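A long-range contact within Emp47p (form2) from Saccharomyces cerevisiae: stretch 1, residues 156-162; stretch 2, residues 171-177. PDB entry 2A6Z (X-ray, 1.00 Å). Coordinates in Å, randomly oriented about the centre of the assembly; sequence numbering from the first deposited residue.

Stretch 1 156-162: PSTIRVT
Stretch 2 171-177: LKVQVDN

How do the stretches pair? They run antiparallel as neighbouring extended strands, their directions 166° apart, with Thr162 opposite Lys172, Val161 opposite Val173, Arg160 opposite Gln174 and Ile159 opposite Val175. Phi stays between -90° and -134° from Ser157 to Thr162 and Leu171 to Val175, psi between 116° and 156°.

What happens where stretch 2 begins? Leu171 (chi1 t, chi2 p) brings CD1 to 4.1 Å from Val161 CG1. Lys172 N donates to Thr162 O, and Thr162 N to Lys172 O, both at 2.9 Å; CB of Lys172 (t, t, p, t), whose end leads away, lies 3.5 Å from OG1 of buried Thr162 (p). Val173 (t) shares the apolar face with Ile159 (m, t) and Val161 (t), its CG1 4.0 Å from Ile159 CG2. Branched apolar side chains suit these three buried positions; Leu171 is buried too, and the stretches bury 564 Å² between them.

Why does Gln174 suit the face of Arg160, Thr162 and Lys172? Its amide oxygen offers Arg160 an acceptor: with chi1 m, chi2 t and chi3 -77°, OE1 reaches the guanidinium edge of the extended Arg160 side chain (t, t, t, chi4 -91°), accepting from NH1 at 2.9 Å. Gln174 N donates to Arg160 O (2.8 Å) and its O accepts from Arg160 N (2.9 Å).

How does the pairing end? Val175 (t) joins the apolar face. Asp176 turns to phi/psi 53°/41°; its N donates to Thr158 O (2.9 Å), while OD1 (chi1 m) replaces a backbone acceptor for Thr158 N (3.0 Å). A water links Asp176 OD2 to Ser157 OG.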

# COMPACT_ATOMS: atom_id res chain seq x y z
N PRO A 156 0.19 10.66 -10.91
CA PRO A 156 0.28 9.73 -9.79
C PRO A 156 1.00 10.31 -8.60
O PRO A 156 1.89 11.17 -8.74
CB PRO A 156 1.10 8.57 -10.40
CG PRO A 156 2.06 9.27 -11.34
CD PRO A 156 1.15 10.32 -12.00
N SER A 157 0.61 9.88 -7.42
CA SER A 157 1.26 10.23 -6.15
C SER A 157 2.34 9.23 -5.85
O SER A 157 2.25 8.07 -6.26
CB SER A 157 0.22 10.22 -5.04
OG SER A 157 -0.83 11.14 -5.20
N THR A 158 3.31 9.70 -5.03
CA THR A 158 4.37 8.81 -4.60
C THR A 158 4.37 8.72 -3.07
O THR A 158 4.58 9.72 -2.38
CB THR A 158 5.77 9.31 -5.04
OG1 THR A 158 5.71 9.62 -6.44
CG2 THR A 158 6.81 8.21 -4.81
N ILE A 159 4.13 7.51 -2.58
CA ILE A 159 4.19 7.24 -1.13
C ILE A 159 5.55 6.62 -0.86
O ILE A 159 5.86 5.57 -1.40
CB ILE A 159 3.06 6.30 -0.66
CG1 ILE A 159 1.69 6.96 -0.89
CG2 ILE A 159 3.27 5.89 0.78
CD1 ILE A 159 0.53 6.02 -0.64
N ARG A 160 6.35 7.28 0.00
CA ARG A 160 7.69 6.78 0.31
C ARG A 160 7.73 6.41 1.78
O ARG A 160 7.57 7.27 2.67
CB ARG A 160 8.71 7.90 -0.01
CG ARG A 160 10.16 7.49 0.36
CD ARG A 160 11.11 8.58 -0.23
NE ARG A 160 12.49 8.06 -0.18
CZ ARG A 160 13.34 8.23 0.82
NH1 ARG A 160 12.99 8.99 1.88
NH2 ARG A 160 14.53 7.66 0.73
N VAL A 161 7.92 5.13 2.03
CA VAL A 161 7.94 4.57 3.38
C VAL A 161 9.37 4.21 3.70
O VAL A 161 10.03 3.48 2.95
CB VAL A 161 7.09 3.27 3.46
CG1 VAL A 161 6.99 2.81 4.91
CG2 VAL A 161 5.74 3.50 2.82
N THR A 162 9.89 4.74 4.82
CA THR A 162 11.24 4.42 5.24
C THR A 162 11.21 3.90 6.66
O THR A 162 10.45 4.34 7.50
CB THR A 162 12.18 5.66 5.16
OG1 THR A 162 11.60 6.77 5.84
CG2 THR A 162 12.46 6.04 3.70
N LEU A 171 10.17 5.15 11.67
CA LEU A 171 9.22 4.80 10.58
C LEU A 171 8.65 6.12 10.08
O LEU A 171 8.07 6.86 10.87
CB LEU A 171 8.13 3.90 11.12
CG LEU A 171 7.01 3.59 10.16
CD1 LEU A 171 7.52 2.79 8.93
CD2 LEU A 171 5.91 2.79 10.86
N LYS A 172 8.83 6.39 8.80
CA LYS A 172 8.37 7.65 8.23
C LYS A 172 7.65 7.34 6.92
O LYS A 172 8.04 6.46 6.16
CB LYS A 172 9.55 8.59 7.99
CG LYS A 172 9.18 9.93 7.38
CD LYS A 172 10.29 10.93 7.51
CE LYS A 172 11.42 10.61 6.63
NZ LYS A 172 12.40 11.72 6.82
N VAL A 173 6.58 8.12 6.69
CA VAL A 173 5.89 8.10 5.43
C VAL A 173 5.90 9.54 4.87
O VAL A 173 5.54 10.47 5.58
CB VAL A 173 4.45 7.59 5.58
CG1 VAL A 173 3.68 7.72 4.27
CG2 VAL A 173 4.48 6.14 6.08
N GLN A 174 6.32 9.64 3.61
CA GLN A 174 6.25 10.89 2.84
C GLN A 174 5.28 10.70 1.69
O GLN A 174 5.13 9.59 1.16
CB GLN A 174 7.63 11.22 2.28
CG GLN A 174 8.67 11.56 3.38
CD GLN A 174 10.08 11.40 2.82
OE1 GLN A 174 10.54 10.28 2.69
NE2 GLN A 174 10.72 12.46 2.46
N VAL A 175 4.62 11.80 1.31
CA VAL A 175 3.78 11.84 0.13
C VAL A 175 4.33 12.94 -0.75
O VAL A 175 4.44 14.11 -0.34
CB VAL A 175 2.31 12.16 0.52
CG1 VAL A 175 1.47 12.37 -0.74
CG2 VAL A 175 1.74 11.06 1.42
N ASP A 176 4.74 12.54 -1.97
CA ASP A 176 5.33 13.51 -2.91
C ASP A 176 6.48 14.27 -2.23
O ASP A 176 6.65 15.47 -2.48
CB ASP A 176 4.28 14.47 -3.44
CG ASP A 176 3.06 13.76 -4.03
OD1 ASP A 176 3.01 12.61 -4.37
OD2 ASP A 176 2.05 14.59 -4.11
N ASN A 177 7.28 13.55 -1.46
CA ASN A 177 8.46 14.06 -0.79
C ASN A 177 8.13 14.88 0.45
O ASN A 177 9.03 15.35 1.11
CB ASN A 177 9.39 14.83 -1.73
CG ASN A 177 9.87 13.87 -2.80
OD1 ASN A 177 10.20 12.72 -2.48
ND2 ASN A 177 9.91 14.35 -4.03
O HOH W 1 -0.35 13.75 -4.54
O HOH W 2 7.17 10.71 -1.24
O HOH W 3 9.79 8.19 4.35